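Local coordinates for protein type III pantothenate kinase (PDB 2NRH) that probably catalyses the ATP-dependent phosphorylation of pantothenate, the first step of coenzyme A biosynthesis, at residues K170-G175 with H187-K192; V137-F142 with L150-F155. The protein carries 2 engineered substitutions. One frame throughout, in Å; residues are numbered along the deposited sequence.

Contact 1 of 2, residues K170-G175 with H187-K192; sequences KLYFTG and HAIYDK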
# COMPACT_ATOMS: atom_id res chain seq x y z
N LYS B 170 -8.70 21.60 5.34
CA LYS B 170 -9.27 20.75 6.39
C LYS B 170 -9.39 19.33 5.87
O LYS B 170 -9.54 19.15 4.64
CB LYS B 170 -10.68 21.25 6.82
CG LYS B 170 -10.91 22.81 6.89
CD LYS B 170 -10.82 23.40 8.33
CE LYS B 170 -11.17 24.92 8.41
NZ LYS B 170 -12.57 25.25 8.87
N LEU B 171 -9.32 18.35 6.78
CA LEU B 171 -9.51 16.93 6.48
C LEU B 171 -10.81 16.44 7.02
O LEU B 171 -11.17 16.75 8.15
CB LEU B 171 -8.45 16.09 7.12
CG LEU B 171 -7.14 15.93 6.39
CD1 LEU B 171 -6.07 15.57 7.40
CD2 LEU B 171 -7.33 14.86 5.39
N TYR B 172 -11.51 15.66 6.20
CA TYR B 172 -12.66 14.95 6.65
C TYR B 172 -12.34 13.46 6.44
O TYR B 172 -11.63 13.11 5.47
CB TYR B 172 -13.88 15.42 5.87
CG TYR B 172 -14.10 16.93 5.99
CD1 TYR B 172 -15.00 17.44 6.92
CD2 TYR B 172 -13.39 17.84 5.20
CE1 TYR B 172 -15.21 18.74 7.04
CE2 TYR B 172 -13.59 19.18 5.31
CZ TYR B 172 -14.50 19.62 6.25
OH TYR B 172 -14.76 20.96 6.41
N PHE B 173 -12.80 12.63 7.38
CA PHE B 173 -12.48 11.22 7.40
C PHE B 173 -13.76 10.47 7.61
O PHE B 173 -14.66 10.98 8.28
CB PHE B 173 -11.53 10.86 8.57
CG PHE B 173 -10.08 10.98 8.24
CD1 PHE B 173 -9.40 9.91 7.66
CD2 PHE B 173 -9.39 12.14 8.52
CE1 PHE B 173 -8.02 10.02 7.33
CE2 PHE B 173 -8.05 12.25 8.21
CZ PHE B 173 -7.36 11.18 7.61
N THR B 174 -13.84 9.28 7.01
CA THR B 174 -15.03 8.41 7.14
C THR B 174 -14.61 6.98 6.92
O THR B 174 -13.44 6.72 6.61
CB THR B 174 -16.25 8.84 6.19
OG1 THR B 174 -17.46 8.16 6.57
CG2 THR B 174 -15.97 8.63 4.70
N GLY B 175 -15.52 6.05 7.13
CA GLY B 175 -15.19 4.64 6.91
C GLY B 175 -14.71 3.93 8.17
O GLY B 175 -14.35 4.59 9.17
N HIS B 187 -7.03 19.43 13.26
CA HIS B 187 -7.83 20.11 12.26
C HIS B 187 -8.49 19.10 11.29
O HIS B 187 -8.70 19.41 10.11
CB HIS B 187 -7.00 21.16 11.49
CG HIS B 187 -6.51 22.31 12.34
ND1 HIS B 187 -5.38 23.04 12.03
CD2 HIS B 187 -7.01 22.86 13.49
CE1 HIS B 187 -5.20 23.98 12.94
NE2 HIS B 187 -6.17 23.89 13.83
N ALA B 188 -8.79 17.91 11.80
CA ALA B 188 -9.44 16.88 11.04
C ALA B 188 -10.67 16.41 11.78
O ALA B 188 -10.66 16.29 13.01
CB ALA B 188 -8.51 15.74 10.83
N ILE B 189 -11.75 16.16 11.04
CA ILE B 189 -12.97 15.61 11.58
C ILE B 189 -13.11 14.16 11.14
O ILE B 189 -12.58 13.77 10.11
CB ILE B 189 -14.18 16.42 11.09
CG1 ILE B 189 -14.74 17.27 12.23
CG2 ILE B 189 -15.32 15.50 10.61
CD1 ILE B 189 -14.10 18.65 12.35
N TYR B 190 -13.80 13.37 11.94
CA TYR B 190 -14.22 12.06 11.55
C TYR B 190 -15.74 12.09 11.61
O TYR B 190 -16.33 12.53 12.61
CB TYR B 190 -13.64 10.93 12.43
CG TYR B 190 -14.33 9.60 12.14
CD1 TYR B 190 -14.01 8.87 10.97
CD2 TYR B 190 -15.35 9.11 12.98
CE1 TYR B 190 -14.67 7.70 10.62
CE2 TYR B 190 -16.00 7.88 12.67
CZ TYR B 190 -15.63 7.19 11.47
OH TYR B 190 -16.23 5.99 11.11
N ASP B 191 -16.36 11.62 10.53
CA ASP B 191 -17.78 11.56 10.42
C ASP B 191 -18.06 10.23 9.73
O ASP B 191 -17.80 10.06 8.54
CB ASP B 191 -18.23 12.76 9.62
CG ASP B 191 -19.73 12.85 9.49
OD1 ASP B 191 -20.50 11.95 9.94
OD2 ASP B 191 -20.16 13.85 8.88
N LYS B 192 -18.55 9.28 10.51
CA LYS B 192 -18.97 7.97 10.05
C LYS B 192 -20.00 8.08 8.94
O LYS B 192 -20.10 7.18 8.10
CB LYS B 192 -19.58 7.21 11.23
CG LYS B 192 -20.11 5.82 10.94
CD LYS B 192 -20.72 5.23 12.20
CE LYS B 192 -20.85 3.74 12.08
NZ LYS B 192 -21.99 3.27 12.97
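Two nearly straight amide bonds set the register of this parallel strand pair. Ile189 N reaches Leu171 O at 3.0 Å. Asp191 N reaches Phe173 O at 2.9 Å, almost along the carbonyl axis. The return bond from Phe173 N to Ile189 O is weak, bent to 122°. Beyond the last bridge, side chains take over from the backbone. Thr174 holds OG1 anti to its own N (chi1 -168°) and donates to a lone pair of Asp191 O at 2.8 Å, in the carbonyl plane. Tyr190, with CG also anti to N, runs alongside the neighbouring strand, so that OH donates to Gly175 O at 3.0 Å from well above the carbonyl plane. Packing follows the pleat. Leu171 CB meets Ala188 CB at 3.7 Å, with Phe173 CB against Tyr190 CD1 on the same face; Tyr172 and Ile189 lie side by side on the other. The pair forms the strands of a beta-alpha-beta unit in an ASKHA-type domain. Strand 171-174 runs between 188-190 and 87-92, Gly175 lying near Asp91, a predicted potassium ligand, while Leu171 and Phe173 pack against Ile162 of helix 146-165, and Phe173 and Tyr190 touch the connecting helix 178-182.

Contact 2 of 2, residues V137-F142 with L150-F155; sequences VSLDAF and LSYGVF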
# COMPACT_ATOMS: atom_id res chain seq x y z
N VAL B 137 2.11 1.77 17.15
CA VAL B 137 3.47 2.04 16.64
C VAL B 137 3.67 3.56 16.52
O VAL B 137 2.77 4.30 16.13
CB VAL B 137 3.77 1.31 15.28
CG1 VAL B 137 3.12 2.02 14.08
CG2 VAL B 137 5.27 1.14 15.05
N SER B 138 4.86 4.01 16.89
CA SER B 138 5.24 5.40 16.76
C SER B 138 5.67 5.75 15.31
O SER B 138 6.33 4.96 14.64
CB SER B 138 6.38 5.71 17.74
OG SER B 138 7.27 6.67 17.19
N LEU B 139 5.33 6.96 14.88
CA LEU B 139 5.67 7.38 13.53
C LEU B 139 6.93 8.21 13.47
O LEU B 139 7.52 8.40 12.41
CB LEU B 139 4.48 8.09 12.88
CG LEU B 139 3.61 7.16 12.00
CD1 LEU B 139 3.56 5.67 12.37
CD2 LEU B 139 2.20 7.70 11.83
N ASP B 140 7.38 8.67 14.62
CA ASP B 140 8.57 9.52 14.67
C ASP B 140 9.82 8.85 15.27
O ASP B 140 10.64 9.52 15.90
CB ASP B 140 8.22 10.83 15.40
CG ASP B 140 7.01 11.54 14.76
OD1 ASP B 140 7.10 11.98 13.57
OD2 ASP B 140 5.97 11.66 15.44
N ALA B 141 9.93 7.53 15.09
CA ALA B 141 11.14 6.74 15.34
C ALA B 141 11.19 5.54 14.38
O ALA B 141 10.15 4.96 14.09
CB ALA B 141 11.15 6.25 16.78
N PHE B 142 12.39 5.16 13.92
CA PHE B 142 12.56 3.94 13.10
C PHE B 142 12.23 2.68 13.89
O PHE B 142 12.57 2.58 15.07
CB PHE B 142 13.94 3.84 12.43
CG PHE B 142 14.27 5.04 11.57
CD1 PHE B 142 13.57 5.28 10.40
CD2 PHE B 142 15.24 5.95 11.98
CE1 PHE B 142 13.85 6.44 9.62
CE2 PHE B 142 15.54 7.09 11.21
CZ PHE B 142 14.84 7.34 10.03
N LEU B 150 6.41 -3.36 9.49
CA LEU B 150 5.15 -3.40 8.75
C LEU B 150 4.17 -2.30 9.12
O LEU B 150 3.59 -1.61 8.24
CB LEU B 150 4.49 -4.77 8.94
CG LEU B 150 5.35 -5.99 8.50
CD1 LEU B 150 4.75 -7.32 8.98
CD2 LEU B 150 5.72 -6.07 7.00
N SER B 151 3.95 -2.12 10.43
CA SER B 151 2.95 -1.15 10.86
C SER B 151 3.37 0.23 10.47
O SER B 151 2.52 1.04 10.12
CB SER B 151 2.70 -1.23 12.35
OG SER B 151 2.62 -2.59 12.67
N TYR B 152 4.68 0.48 10.49
CA TYR B 152 5.22 1.79 10.17
C TYR B 152 5.10 2.02 8.66
O TYR B 152 4.69 3.10 8.21
CB TYR B 152 6.66 1.87 10.61
CG TYR B 152 7.37 3.19 10.28
CD1 TYR B 152 7.62 4.15 11.29
CD2 TYR B 152 7.82 3.46 8.98
CE1 TYR B 152 8.31 5.36 10.98
CE2 TYR B 152 8.51 4.63 8.67
CZ TYR B 152 8.75 5.58 9.67
OH TYR B 152 9.43 6.72 9.31
N GLY B 153 5.47 1.00 7.90
CA GLY B 153 5.44 1.09 6.46
C GLY B 153 4.04 1.52 6.02
O GLY B 153 3.89 2.49 5.31
N VAL B 154 3.05 0.80 6.50
CA VAL B 154 1.67 1.03 6.16
C VAL B 154 1.23 2.37 6.70
O VAL B 154 0.84 3.26 5.91
CB VAL B 154 0.75 -0.15 6.67
CG1 VAL B 154 -0.74 0.17 6.59
CG2 VAL B 154 1.07 -1.39 5.91
N PHE B 155 1.26 2.53 8.02
CA PHE B 155 0.57 3.67 8.58
C PHE B 155 1.24 5.00 8.24
O PHE B 155 0.56 6.02 8.04
CB PHE B 155 0.36 3.54 10.09
CG PHE B 155 -0.44 2.35 10.51
CD1 PHE B 155 -1.40 1.79 9.67
CD2 PHE B 155 -0.24 1.79 11.78
CE1 PHE B 155 -2.13 0.66 10.08
CE2 PHE B 155 -0.97 0.67 12.21
CZ PHE B 155 -1.93 0.10 11.35
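A loop folded back on the helix that follows it makes this packing contact of the actin-like ATPase fold, away from the predicted ligand sites. Apolar contacts form one group. Val137 directs CG1, held in the crowded position between N and C (chi1 78°), onto the helix, 3.7 Å from Ser151 CB, and the same methyl meets the Phe155 ring edge at CD2, 4.1 Å away. Leu139 CD1 sits more loosely between Tyr152 CD1 and Phe155 CB. The second group is aromatic against backbone. Tyr152 sets CG anti to its N (chi1 178°), carrying its ring into the curve of the loop, where three carbonyl oxygens gather round its CD1-CE1 edge: Ser138 O near the ring plane, 3.7 Å from CD1, Leu139 O and Ala141 O obliquely from opposite sides of that plane. No hydrogen bond joins the segments directly; Lys156 NZ connects them weakly through Leu139 O and Tyr152 OH. Ser151 OG is hydrogen-bonded to Met147 O and to Asn134 N. At the dimer interface the Tyr152 ring meets that of Phe110 of the second subunit, and Phe142 packs on Ile100 of that subunit. At the C-terminal end of 137-142, Phe142 CE1 comes to 4.4 Å from Tyr152 OH.

How the contacts relate
Followed from the N terminus, contact 2 comes first: residues 137-142 lead through three loop residues into helix 146-165, and residues 150-155 of its first half close that loop. The helix then runs on toward strand 171-174, where contact 1 opens; after eleven intervening residues, which include helix 178-182, it closes at strand 188-190. The two closures stand in series, neither nested nor crossing, with centres 21 Å apart and nearest atoms about 9 Å apart. Helix 146-165 bridges them, bearing contact 2 near its start and laying Ile162 on Leu171 and Phe173 further along. A second tie is the edge-to-face pair of Phe155 with Phe180, which joins helix 146-165, at the level of contact 2, to helix 178-182 of the crossover.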